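PDB 2PFY: putative exported protein from Bordetella pertussis Tohama I, which binds pyroglutamic acid, probably as the periplasmic solute receptor of a tripartite ATP-independent periplasmic (TRAP) transport system. Local coordinates for residues A[23-27]-A[229-233]; A[48-52]-A[64-70]; A[80-84]-A[202-208]; A[115-119]-A[236-241]. One frame throughout, in Å; residues are numbered along the deposited sequence.

Contact 1: residues A[23-27]-A[229-233]; sequences FADEV and VLDAG
This is a helix-helix packing within the periplasmic-binding-protein fold. Residues 23-27 lie on helix 15-30 and residues 229-233 on helix 223-257. Both segments are regular alpha helix. Their axes run at 140°, closer to antiparallel than to perpendicular, and approach to 9.2 Å. In register, Phe23 CA lies 6.0 Å from Ala232 CA, and Val27 CA 5.9 Å from Val229 CA. The contact is mainly apolar. Ala232 points its methyl at the first helix, with Ala232 CB 3.7 Å from Val27 CG2 and 3.9 Å from Phe23 CD1. Val27 CG1 meets Val229 CG2 at 4.2 Å, both valines being t rotamers. Phe23 (chi1 t) swings its ring edge against the second backbone: Phe23 CE1 is 3.6 Å from Val229 O and 3.6 Å from Gly233 N. Leu35 of strand 35-40 touches both Val27 and Val229, and Val115 of strand 112-119 touches Phe23 and Val229, so the pair packs against both outer strands of the five-stranded sheet. No direct hydrogen bond joins the segments. Glu26 makes a salt bridge to Arg239, and its carboxylate also joins a water bridge: water 1 donates to Glu26 OE1 at 2.6 Å and to Ala232 O at 2.7 Å.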
loop_
_atom_site.group_PDB
_atom_site.type_symbol
_atom_site.label_atom_id
_atom_site.label_comp_id
_atom_site.label_asym_id
_atom_site.label_seq_id
_atom_site.Cartn_x
_atom_site.Cartn_y
_atom_site.Cartn_z
ATOM N N PHE A 23 -16.777 -4.051 -3.057
ATOM C CA PHE A 23 -17.049 -4.323 -1.631
ATOM C C PHE A 23 -18.247 -3.501 -1.134
ATOM O O PHE A 23 -19.159 -4.057 -0.497
ATOM C CB PHE A 23 -15.786 -4.086 -0.778
ATOM C CG PHE A 23 -16.083 -3.814 0.684
ATOM C CD1 PHE A 23 -16.335 -4.873 1.566
ATOM C CD2 PHE A 23 -16.116 -2.509 1.166
ATOM C CE1 PHE A 23 -16.642 -4.621 2.928
ATOM C CE2 PHE A 23 -16.436 -2.231 2.538
ATOM C CZ PHE A 23 -16.674 -3.290 3.406
ATOM N N ALA A 24 -18.279 -2.192 -1.438
ATOM C CA ALA A 24 -19.421 -1.340 -1.059
ATOM C C ALA A 24 -20.742 -1.855 -1.698
ATOM O O ALA A 24 -21.808 -1.921 -1.039
ATOM C CB ALA A 24 -19.142 0.173 -1.441
ATOM N N ASP A 25 -20.661 -2.213 -2.982
ATOM C CA ASP A 25 -21.799 -2.781 -3.707
ATOM C C ASP A 25 -22.274 -4.092 -3.096
ATOM O O ASP A 25 -23.486 -4.318 -2.997
ATOM C CB ASP A 25 -21.466 -3.034 -5.192
ATOM C CG ASP A 25 -21.437 -1.765 -6.007
ATOM O OD1 ASP A 25 -22.031 -0.752 -5.587
ATOM O OD2 ASP A 25 -20.794 -1.789 -7.082
ATOM N N GLU A 26 -21.330 -4.953 -2.721
ATOM C CA GLU A 26 -21.658 -6.253 -2.147
ATOM C C GLU A 26 -22.279 -6.131 -0.754
ATOM O O GLU A 26 -23.176 -6.898 -0.417
ATOM C CB GLU A 26 -20.454 -7.197 -2.183
ATOM C CG GLU A 26 -20.256 -7.730 -3.656
ATOM C CD GLU A 26 -19.038 -8.628 -3.867
ATOM O OE1 GLU A 26 -18.260 -8.913 -2.903
ATOM O OE2 GLU A 26 -18.854 -9.035 -5.032
ATOM N N VAL A 27 -21.843 -5.140 0.030
ATOM C CA VAL A 27 -22.442 -4.854 1.330
ATOM C C VAL A 27 -23.906 -4.423 1.146
ATOM O O VAL A 27 -24.823 -4.839 1.903
ATOM C CB VAL A 27 -21.623 -3.776 2.136
ATOM C CG1 VAL A 27 -22.392 -3.250 3.339
ATOM C CG2 VAL A 27 -20.291 -4.342 2.628
ATOM N N VAL A 229 -20.829 -7.114 6.631
ATOM C CA VAL A 229 -19.646 -6.279 6.316
ATOM C C VAL A 229 -18.364 -7.105 6.371
ATOM O O VAL A 229 -17.482 -7.038 5.462
ATOM C CB VAL A 229 -19.539 -5.068 7.270
ATOM C CG1 VAL A 229 -18.156 -4.313 7.102
ATOM C CG2 VAL A 229 -20.681 -4.118 7.027
ATOM N N LEU A 230 -18.239 -7.880 7.442
ATOM C CA LEU A 230 -17.062 -8.721 7.584
ATOM C C LEU A 230 -16.945 -9.768 6.470
ATOM O O LEU A 230 -15.848 -9.991 5.963
ATOM C CB LEU A 230 -16.961 -9.328 8.986
ATOM C CG LEU A 230 -16.756 -8.304 10.124
ATOM C CD1 LEU A 230 -16.571 -9.017 11.449
ATOM C CD2 LEU A 230 -15.546 -7.415 9.873
ATOM N N ASP A 231 -18.070 -10.358 6.055
ATOM C CA ASP A 231 -18.085 -11.378 5.010
ATOM C C ASP A 231 -17.773 -10.743 3.652
ATOM O O ASP A 231 -17.011 -11.299 2.828
ATOM C CB ASP A 231 -19.466 -12.061 4.955
ATOM C CG ASP A 231 -19.727 -12.983 6.162
ATOM O OD1 ASP A 231 -18.808 -13.221 6.993
ATOM O OD2 ASP A 231 -20.876 -13.464 6.280
ATOM N N ALA A 232 -18.372 -9.587 3.395
ATOM C CA ALA A 232 -18.054 -8.882 2.156
ATOM C C ALA A 232 -16.548 -8.518 2.143
ATOM O O ALA A 232 -15.885 -8.608 1.102
ATOM C CB ALA A 232 -18.954 -7.673 1.956
ATOM N N GLY A 233 -16.009 -8.180 3.316
ATOM C CA GLY A 233 -14.588 -7.895 3.464
ATOM C C GLY A 233 -13.731 -9.109 3.131
ATOM O O GLY A 233 -12.735 -9.011 2.397
HETATM O O HOH W 1 -16.707 -7.639 -1.318
#

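Contact 2: residues A[48-52]-A[64-70]; sequences RPEVK and EVLVSAL. With PCA (pyroglutamic acid), chain E.
Residues 48-50 are turned like a helix but lack its regular hydrogen bonding, and 51-52 are helix that runs on. Residues 64-66 end a beta strand and 67-70 form a 3-10 turn, with Ala69 N hydrogen-bonded to Leu66 O and Leu70 N to Val67 O, both at 3.0 Å. Arg48 CA lies 6.1 Å from Val65 CA, and Lys52 CA 7.9 Å from Leu70 CA. No hydrogen bond crosses between the segments. Val51 CG1 packs on Val65 CB at 3.7 Å, and Lys52 CD on Leu70 CD2 at 3.7 Å. Lys52 NZ is hydrogen-bonded to Gln110 OE1. Arg48 is extended in chi1 and chi2 (t, t), then turns at chi3 (m). Its chain runs along the second segment: Arg48 CG is 3.6 Å from Ala69 CB, and Arg48 NE is 3.5 Å from Leu66 CB. Leu66 CD2 lies over one guanidinium face. Arg48 NE forms a salt bridge with Glu9. Arg48 NH1 and NH2 both donate to O of pyroglutamic acid, at 3.1 and 3.0 Å, so one carboxylate oxygen takes both. Leu66 CD1 is 4.0 Å from the ligand CB. The site is the pyroglutamic acid pocket of a DctP-type receptor, to which Arg48 and Leu66 contribute.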
loop_
_atom_site.group_PDB
_atom_site.type_symbol
_atom_site.label_atom_id
_atom_site.label_comp_id
_atom_site.label_asym_id
_atom_site.label_seq_id
_atom_site.Cartn_x
_atom_site.Cartn_y
_atom_site.Cartn_z
ATOM N N ARG A 48 -3.810 10.296 2.361
ATOM C CA ARG A 48 -3.254 9.125 3.025
ATOM C C ARG A 48 -2.902 9.326 4.512
ATOM O O ARG A 48 -3.298 8.509 5.315
ATOM C CB ARG A 48 -2.036 8.600 2.255
ATOM C CG ARG A 48 -1.296 7.451 2.918
ATOM C CD ARG A 48 -0.133 6.956 2.015
ATOM N NE ARG A 48 -0.612 6.191 0.863
ATOM C CZ ARG A 48 0.090 6.009 -0.257
ATOM N NH1 ARG A 48 1.304 6.550 -0.366
ATOM N NH2 ARG A 48 -0.406 5.295 -1.272
ATOM N N PRO A 49 -2.112 10.379 4.854
ATOM C CA PRO A 49 -1.760 10.589 6.257
ATOM C C PRO A 49 -2.947 10.976 7.152
ATOM O O PRO A 49 -2.787 10.976 8.366
ATOM C CB PRO A 49 -0.775 11.786 6.216
ATOM C CG PRO A 49 -0.393 11.943 4.819
ATOM C CD PRO A 49 -1.497 11.406 3.981
ATOM N N GLU A 50 -4.085 11.351 6.553
ATOM C CA GLU A 50 -5.305 11.786 7.307
ATOM C C GLU A 50 -6.350 10.697 7.519
ATOM O O GLU A 50 -7.311 10.890 8.301
ATOM C CB GLU A 50 -6.021 12.949 6.577
ATOM C CG GLU A 50 -5.136 14.193 6.318
ATOM C CD GLU A 50 -5.761 15.188 5.354
ATOM O OE1 GLU A 50 -6.605 14.817 4.515
ATOM O OE2 GLU A 50 -5.371 16.360 5.415
ATOM N N VAL A 51 -6.236 9.595 6.775
ATOM C CA VAL A 51 -7.274 8.578 6.797
ATOM C C VAL A 51 -7.539 8.015 8.200
ATOM O O VAL A 51 -8.679 7.968 8.619
ATOM C CB VAL A 51 -7.000 7.438 5.803
ATOM C CG1 VAL A 51 -8.084 6.283 5.981
ATOM C CG2 VAL A 51 -7.038 8.001 4.347
ATOM N N LYS A 52 -6.500 7.558 8.912
ATOM C CA LYS A 52 -6.765 6.862 10.185
ATOM C C LYS A 52 -7.496 7.757 11.158
ATOM O O LYS A 52 -8.502 7.362 11.769
ATOM C CB LYS A 52 -5.480 6.335 10.831
ATOM C CG LYS A 52 -5.793 5.409 12.018
ATOM C CD LYS A 52 -4.621 5.333 12.981
ATOM C CE LYS A 52 -4.519 6.598 13.753
ATOM N NZ LYS A 52 -3.846 6.301 15.055
ATOM N N GLU A 64 -10.171 3.376 3.069
ATOM C CA GLU A 64 -9.074 2.607 2.562
ATOM C C GLU A 64 -7.773 3.423 2.641
ATOM O O GLU A 64 -7.755 4.633 2.359
ATOM C CB GLU A 64 -9.391 2.126 1.121
ATOM C CG GLU A 64 -8.280 1.268 0.507
ATOM C CD GLU A 64 -7.177 2.118 -0.111
ATOM O OE1 GLU A 64 -7.520 3.168 -0.735
ATOM O OE2 GLU A 64 -5.984 1.757 0.050
ATOM N N VAL A 65 -6.695 2.759 3.067
ATOM C CA VAL A 65 -5.378 3.420 3.184
ATOM C C VAL A 65 -4.250 2.383 3.144
ATOM O O VAL A 65 -4.435 1.203 3.501
ATOM C CB VAL A 65 -5.289 4.359 4.470
ATOM C CG1 VAL A 65 -5.343 3.544 5.769
ATOM C CG2 VAL A 65 -4.053 5.296 4.463
ATOM N N LEU A 66 -3.091 2.845 2.680
ATOM C CA LEU A 66 -1.854 2.092 2.722
ATOM C C LEU A 66 -1.582 1.745 4.182
ATOM O O LEU A 66 -1.536 2.644 5.040
ATOM C CB LEU A 66 -0.717 2.983 2.178
ATOM C CG LEU A 66 0.666 2.342 2.042
ATOM C CD1 LEU A 66 0.666 1.341 0.862
ATOM C CD2 LEU A 66 1.765 3.411 1.878
ATOM N N VAL A 67 -1.395 0.456 4.463
ATOM C CA VAL A 67 -1.146 -0.034 5.837
ATOM C C VAL A 67 0.058 0.686 6.462
ATOM O O VAL A 67 -0.029 1.240 7.590
ATOM C CB VAL A 67 -0.930 -1.601 5.857
ATOM C CG1 VAL A 67 -0.459 -2.082 7.253
ATOM C CG2 VAL A 67 -2.201 -2.327 5.416
ATOM N N SER A 68 1.162 0.733 5.704
ATOM C CA SER A 68 2.395 1.356 6.172
ATOM C C SER A 68 2.306 2.876 6.372
ATOM O O SER A 68 3.256 3.490 6.863
ATOM C CB SER A 68 3.558 0.980 5.238
ATOM O OG SER A 68 3.249 1.379 3.908
ATOM N N ALA A 69 1.169 3.497 6.027
ATOM C CA ALA A 69 0.923 4.893 6.420
ATOM C C ALA A 69 0.837 5.045 7.956
ATOM O O ALA A 69 1.000 6.148 8.481
ATOM C CB ALA A 69 -0.341 5.456 5.758
ATOM N N LEU A 70 0.575 3.947 8.655
ATOM C CA LEU A 70 0.548 3.948 10.130
ATOM C C LEU A 70 1.890 3.593 10.789
ATOM O O LEU A 70 1.977 3.537 12.021
ATOM C CB LEU A 70 -0.579 3.047 10.651
ATOM C CG LEU A 70 -2.040 3.578 10.540
ATOM C CD1 LEU A 70 -2.472 3.884 9.101
ATOM C CD2 LEU A 70 -2.979 2.558 11.156
HETATM N N PCA E . 1.379 2.657 -5.082
HETATM C CA PCA E . 1.231 3.484 -3.861
HETATM C CB PCA E . 1.832 2.758 -2.683
HETATM C CG PCA E . 2.425 1.494 -3.229
HETATM C CD PCA E . 2.083 1.489 -4.682
HETATM O OE PCA E . 2.332 0.561 -5.444
HETATM C C PCA E . 1.912 4.826 -4.051
HETATM O O PCA E . 1.744 5.792 -3.297
HETATM O OXT PCA E . 2.665 4.956 -4.999
#

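Contact 3: residues A[80-84]-A[202-208]; sequences DSVPF and AQAFIPQ
Two short hydrogen bonds join these segments, one near each end. Gln208 N donates to Asp80 OD2 at 2.7 Å, nearly straight at 173°. Phe84 N donates to Ala204 O, also at 2.7 Å, at 169°. Asp80 is a p rotamer aimed at the other segment, and Ser81 OG donates to Asp80 OD1 at 2.9 Å. Pro83 CA adds a CA-H...O contact to Ala204 O at 3.2 Å. Three waters fill in between. Water 2 donates to Asp80 OD2 (2.6 Å) and Gln208 O (2.8 Å). Water 3 accepts from Ile206 N at 2.9 Å and lies 3.1 Å from Asp80 O. Water 4 lies 3.0 Å from Val82 O and 3.1 Å from Ala204 O. The segments run antiparallel, with Asp80 CA 5.0 Å from Pro207 CA and Pro83 CA 4.9 Å from Ala204 CA. Asp80 and Ser81 end a 3-10 turn; the rest is largely loop. Two CH-pi contacts complete the packing. Ser81 CA sits 3.8 Å from the Phe205 ring centroid (Phe205 chi1 p), and Ala204 CA 4.3 Å from the Phe84 centroid (Phe84 chi1 m). Segment 202-208 is an interdomain connection, leading from strand 198-201 of one sheet to strand 208-214 of the other, as in periplasmic binding proteins, and its Pro207 lines the pyroglutamic acid pocket.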
loop_
_atom_site.group_PDB
_atom_site.type_symbol
_atom_site.label_atom_id
_atom_site.label_comp_id
_atom_site.label_asym_id
_atom_site.label_seq_id
_atom_site.Cartn_x
_atom_site.Cartn_y
_atom_site.Cartn_z
ATOM N N ASP A 80 5.587 -4.756 5.963
ATOM C CA ASP A 80 5.352 -5.063 4.557
ATOM C C ASP A 80 6.208 -4.219 3.605
ATOM O O ASP A 80 6.169 -4.416 2.369
ATOM C CB ASP A 80 3.840 -4.936 4.214
ATOM C CG ASP A 80 3.337 -3.486 4.239
ATOM O OD1 ASP A 80 4.142 -2.554 4.435
ATOM O OD2 ASP A 80 2.119 -3.269 4.074
ATOM N N SER A 81 6.980 -3.288 4.166
ATOM C CA SER A 81 7.820 -2.402 3.367
ATOM C C SER A 81 9.333 -2.613 3.564
ATOM O O SER A 81 10.133 -1.824 3.067
ATOM C CB SER A 81 7.440 -0.935 3.598
ATOM O OG SER A 81 6.070 -0.708 3.258
ATOM N N VAL A 82 9.719 -3.654 4.302
ATOM C CA VAL A 82 11.144 -3.990 4.457
ATOM C C VAL A 82 11.669 -4.640 3.165
ATOM O O VAL A 82 11.162 -5.688 2.773
ATOM C CB VAL A 82 11.395 -4.963 5.640
ATOM C CG1 VAL A 82 12.892 -5.438 5.643
ATOM C CG2 VAL A 82 10.970 -4.340 6.990
ATOM N N PRO A 83 12.643 -4.003 2.485
ATOM C CA PRO A 83 13.097 -4.558 1.204
ATOM C C PRO A 83 13.568 -5.999 1.275
ATOM O O PRO A 83 14.310 -6.388 2.200
ATOM C CB PRO A 83 14.202 -3.592 0.754
ATOM C CG PRO A 83 13.829 -2.259 1.426
ATOM C CD PRO A 83 13.295 -2.711 2.791
ATOM N N PHE A 84 13.066 -6.795 0.341
ATOM C CA PHE A 84 13.461 -8.182 0.137
ATOM C C PHE A 84 13.155 -9.179 1.270
ATOM O O PHE A 84 13.548 -10.356 1.204
ATOM C CB PHE A 84 14.903 -8.242 -0.374
ATOM C CG PHE A 84 15.064 -7.524 -1.653
ATOM C CD1 PHE A 84 14.544 -8.057 -2.817
ATOM C CD2 PHE A 84 15.610 -6.251 -1.684
ATOM C CE1 PHE A 84 14.638 -7.367 -4.022
ATOM C CE2 PHE A 84 15.710 -5.545 -2.891
ATOM C CZ PHE A 84 15.235 -6.108 -4.059
ATOM N N ALA A 202 12.108 -4.294 -9.647
ATOM C CA ALA A 202 12.867 -4.547 -8.429
ATOM C C ALA A 202 12.224 -5.562 -7.484
ATOM O O ALA A 202 12.924 -6.268 -6.763
ATOM C CB ALA A 202 13.122 -3.240 -7.686
ATOM N N GLN A 203 10.892 -5.632 -7.488
ATOM C CA GLN A 203 10.134 -6.300 -6.425
ATOM C C GLN A 203 10.726 -6.011 -5.041
ATOM O O GLN A 203 10.975 -6.944 -4.261
ATOM C CB GLN A 203 10.079 -7.828 -6.666
ATOM C CG GLN A 203 9.377 -8.243 -7.967
ATOM C CD GLN A 203 9.218 -9.753 -8.115
ATOM O OE1 GLN A 203 8.757 -10.462 -7.186
ATOM N NE2 GLN A 203 9.583 -10.255 -9.289
ATOM N N ALA A 204 10.971 -4.746 -4.717
ATOM C CA ALA A 204 11.621 -4.427 -3.438
ATOM C C ALA A 204 10.791 -4.933 -2.232
ATOM O O ALA A 204 11.330 -5.492 -1.259
ATOM C CB ALA A 204 11.885 -2.948 -3.319
ATOM N N PHE A 205 9.474 -4.745 -2.318
ATOM C CA PHE A 205 8.545 -5.253 -1.338
ATOM C C PHE A 205 7.128 -5.210 -1.890
ATOM O O PHE A 205 6.871 -4.745 -3.022
ATOM C CB PHE A 205 8.656 -4.471 0.002
ATOM C CG PHE A 205 8.457 -2.995 -0.133
ATOM C CD1 PHE A 205 7.173 -2.422 0.011
ATOM C CD2 PHE A 205 9.526 -2.171 -0.467
ATOM C CE1 PHE A 205 6.973 -1.047 -0.129
ATOM C CE2 PHE A 205 9.325 -0.763 -0.637
ATOM C CZ PHE A 205 8.069 -0.213 -0.452
ATOM N N ILE A 206 6.199 -5.758 -1.124
ATOM C CA ILE A 206 4.826 -5.683 -1.563
ATOM C C ILE A 206 3.926 -5.096 -0.437
ATOM O O ILE A 206 3.543 -5.812 0.513
ATOM C CB ILE A 206 4.292 -6.971 -2.371
ATOM C CG1 ILE A 206 3.103 -7.625 -1.738
ATOM C CG2 ILE A 206 5.358 -7.959 -2.950
ATOM C CD1 ILE A 206 1.928 -6.913 -2.047
ATOM N N PRO A 207 3.632 -3.775 -0.538
ATOM C CA PRO A 207 2.961 -3.100 0.568
ATOM C C PRO A 207 1.470 -3.388 0.494
ATOM O O PRO A 207 0.907 -3.564 -0.598
ATOM C CB PRO A 207 3.306 -1.622 0.350
ATOM C CG PRO A 207 3.415 -1.507 -1.234
ATOM C CD PRO A 207 3.907 -2.869 -1.686
ATOM N N GLN A 208 0.853 -3.525 1.657
ATOM C CA GLN A 208 -0.575 -3.816 1.745
ATOM C C GLN A 208 -1.371 -2.540 1.864
ATOM O O GLN A 208 -0.891 -1.523 2.340
ATOM C CB GLN A 208 -0.883 -4.664 2.963
ATOM C CG GLN A 208 -0.112 -5.977 3.035
ATOM C CD GLN A 208 -0.366 -6.900 1.858
ATOM O OE1 GLN A 208 -1.470 -7.011 1.362
ATOM N NE2 GLN A 208 0.660 -7.594 1.437
HETATM O O HOH W 2 1.634 -0.786 3.411
HETATM O O HOH W 3 6.929 -7.253 1.254
HETATM O O HOH W 4 10.012 -7.510 0.730
#

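Contact 4: residues A[115-119]-A[236-241]; sequences VYGSP and AEIRGW
Strand 115-119 and helix segment 236-241 run side by side and parallel, with axes at 2° and 6.8 Å apart. Gly117 CA is 5.4 Å from Glu237 CA, and Ser118 CA 4.8 Å from Gly240 CA. Ala236 comes first. Its CB lies 3.4 Å from the centroid of the Tyr116 ring, 6° off the normal, a CH-pi contact over the face; Tyr116 has chi1 p. Glu237, t at chi1, reaches back to the strand, and Gly117 N donates to Glu237 OE1 at 2.9 Å and 166°. The other oxygen, Glu237 OE2, forms a salt bridge with Arg100. Glu237 CA makes a CA-H...O contact of 3.3 Å with Gly117 O. This is alpha-on-beta packing in the periplasmic-binding-protein fold: the long helix 223-257 lies against one of the two outermost strands of the five-stranded sheet. That strand carries a classic beta bulge, in which Val115 and Tyr116 both face Val211. Further along, Arg239 turns to Glu26 in a salt bridge. Gly240 lets the backbones come close: Gly240 CA is 3.3 Å from Ser118 OG, where a CB would clash. Ser118 OG donates to Gly117 O at 2.8 Å. Trp241 (chi1 m) ends the segment, with Pro119 CD 3.5 Å from the centroid of its five-membered ring and 5° off the normal.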
loop_
_atom_site.group_PDB
_atom_site.type_symbol
_atom_site.label_atom_id
_atom_site.label_comp_id
_atom_site.label_asym_id
_atom_site.label_seq_id
_atom_site.Cartn_x
_atom_site.Cartn_y
_atom_site.Cartn_z
ATOM N N VAL A 115 -11.325 -4.298 8.509
ATOM C CA VAL A 115 -12.330 -4.997 7.733
ATOM C C VAL A 115 -11.642 -5.964 6.744
ATOM O O VAL A 115 -11.887 -7.185 6.786
ATOM C CB VAL A 115 -13.271 -4.008 7.011
ATOM C CG1 VAL A 115 -14.258 -4.756 6.111
ATOM C CG2 VAL A 115 -13.995 -3.084 8.047
ATOM N N TYR A 116 -10.788 -5.451 5.856
ATOM C CA TYR A 116 -10.049 -6.360 4.966
ATOM C C TYR A 116 -8.770 -5.693 4.455
ATOM O O TYR A 116 -8.637 -4.478 4.567
ATOM C CB TYR A 116 -10.938 -6.871 3.811
ATOM C CG TYR A 116 -11.146 -5.870 2.667
ATOM C CD1 TYR A 116 -10.192 -5.739 1.623
ATOM C CD2 TYR A 116 -12.290 -5.064 2.622
ATOM C CE1 TYR A 116 -10.388 -4.780 0.575
ATOM C CE2 TYR A 116 -12.520 -4.140 1.563
ATOM C CZ TYR A 116 -11.546 -4.019 0.556
ATOM O OH TYR A 116 -11.746 -3.123 -0.454
ATOM N N GLY A 117 -7.850 -6.516 3.923
ATOM C CA GLY A 117 -6.615 -6.081 3.274
ATOM C C GLY A 117 -6.551 -6.509 1.813
ATOM O O GLY A 117 -7.265 -7.423 1.378
ATOM N N SER A 118 -5.713 -5.826 1.031
ATOM C CA SER A 118 -5.380 -6.291 -0.319
ATOM C C SER A 118 -4.028 -5.726 -0.639
ATOM O O SER A 118 -3.664 -4.664 -0.127
ATOM C CB SER A 118 -6.404 -5.830 -1.365
ATOM O OG SER A 118 -7.621 -6.525 -1.205
ATOM N N PRO A 119 -3.245 -6.470 -1.445
ATOM C CA PRO A 119 -1.891 -6.010 -1.736
ATOM C C PRO A 119 -1.823 -5.135 -3.000
ATOM O O PRO A 119 -2.607 -5.301 -3.936
ATOM C CB PRO A 119 -1.137 -7.342 -1.963
ATOM C CG PRO A 119 -2.182 -8.213 -2.668
ATOM C CD PRO A 119 -3.507 -7.821 -2.004
ATOM N N ALA A 236 -13.614 -9.513 -0.486
ATOM C CA ALA A 236 -12.728 -8.462 -1.023
ATOM C C ALA A 236 -11.239 -8.787 -0.862
ATOM O O ALA A 236 -10.436 -8.507 -1.759
ATOM C CB ALA A 236 -13.066 -7.086 -0.407
ATOM N N GLU A 237 -10.873 -9.379 0.266
ATOM C CA GLU A 237 -9.491 -9.709 0.533
ATOM C C GLU A 237 -9.030 -10.783 -0.475
ATOM O O GLU A 237 -7.943 -10.674 -1.072
ATOM C CB GLU A 237 -9.314 -10.140 2.004
ATOM C CG GLU A 237 -7.872 -10.520 2.417
ATOM C CD GLU A 237 -7.577 -10.256 3.880
ATOM O OE1 GLU A 237 -8.149 -9.300 4.467
ATOM O OE2 GLU A 237 -6.764 -11.018 4.460
ATOM N N ILE A 238 -9.873 -11.792 -0.679
ATOM C CA ILE A 238 -9.583 -12.852 -1.658
ATOM C C ILE A 238 -9.481 -12.249 -3.076
ATOM O O ILE A 238 -8.518 -12.525 -3.801
ATOM C CB ILE A 238 -10.631 -14.007 -1.582
ATOM C CG1 ILE A 238 -10.565 -14.694 -0.203
ATOM C CG2 ILE A 238 -10.438 -15.014 -2.766
ATOM C CD1 ILE A 238 -11.847 -15.465 0.186
ATOM N N ARG A 239 -10.465 -11.436 -3.453
ATOM C CA ARG A 239 -10.512 -10.795 -4.773
ATOM C C ARG A 239 -9.254 -9.942 -4.959
ATOM O O ARG A 239 -8.654 -9.922 -6.051
ATOM C CB ARG A 239 -11.793 -9.939 -4.882
ATOM C CG ARG A 239 -12.056 -9.273 -6.215
ATOM C CD ARG A 239 -13.252 -8.247 -6.116
ATOM N NE ARG A 239 -14.288 -8.875 -5.395
ATOM C CZ ARG A 239 -14.947 -8.428 -4.337
ATOM N NH1 ARG A 239 -14.839 -7.197 -3.814
ATOM N NH2 ARG A 239 -15.796 -9.277 -3.851
ATOM N N GLY A 240 -8.867 -9.239 -3.892
ATOM C CA GLY A 240 -7.730 -8.307 -3.951
ATOM C C GLY A 240 -6.428 -9.033 -4.244
ATOM O O GLY A 240 -5.665 -8.627 -5.124
ATOM N N TRP A 241 -6.164 -10.089 -3.474
ATOM C CA TRP A 241 -5.022 -10.951 -3.724
ATOM C C TRP A 241 -5.022 -11.594 -5.121
ATOM O O TRP A 241 -3.976 -11.633 -5.768
ATOM C CB TRP A 241 -4.872 -12.027 -2.615
ATOM C CG TRP A 241 -4.251 -11.428 -1.395
ATOM C CD1 TRP A 241 -4.895 -10.727 -0.378
ATOM C CD2 TRP A 241 -2.866 -11.387 -1.091
ATOM N NE1 TRP A 241 -3.975 -10.284 0.528
ATOM C CE2 TRP A 241 -2.721 -10.664 0.115
ATOM C CE3 TRP A 241 -1.710 -11.889 -1.730
ATOM C CZ2 TRP A 241 -1.468 -10.460 0.720
ATOM C CZ3 TRP A 241 -0.462 -11.674 -1.126
ATOM C CH2 TRP A 241 -0.353 -10.965 0.075
#

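From the N terminus, helix 15-30 opens contact 1, whose loop closes only at helix 223-257. Contact 2 is nested inside that loop. Contact 3 opens after it and closes at 202-208, also within contact 1. Contact 4 opens at 115-119, inside the loops of contacts 1 and 3, and closes beyond both, so it crosses each. Contacts 1 and 4 share helix 223-257, meet through Glu26 and Arg239, and fasten helices to the five-stranded sheet. Contact 3 ties the loop before helix 89-108 to the connection between the two larger sheets. It joins contact 2 where Val67 N probably hydrogen-bonds Gln208 O; Gln208 also packs on Pro119 and Trp241. Contacts 2 and 3 reach the ligand pocket.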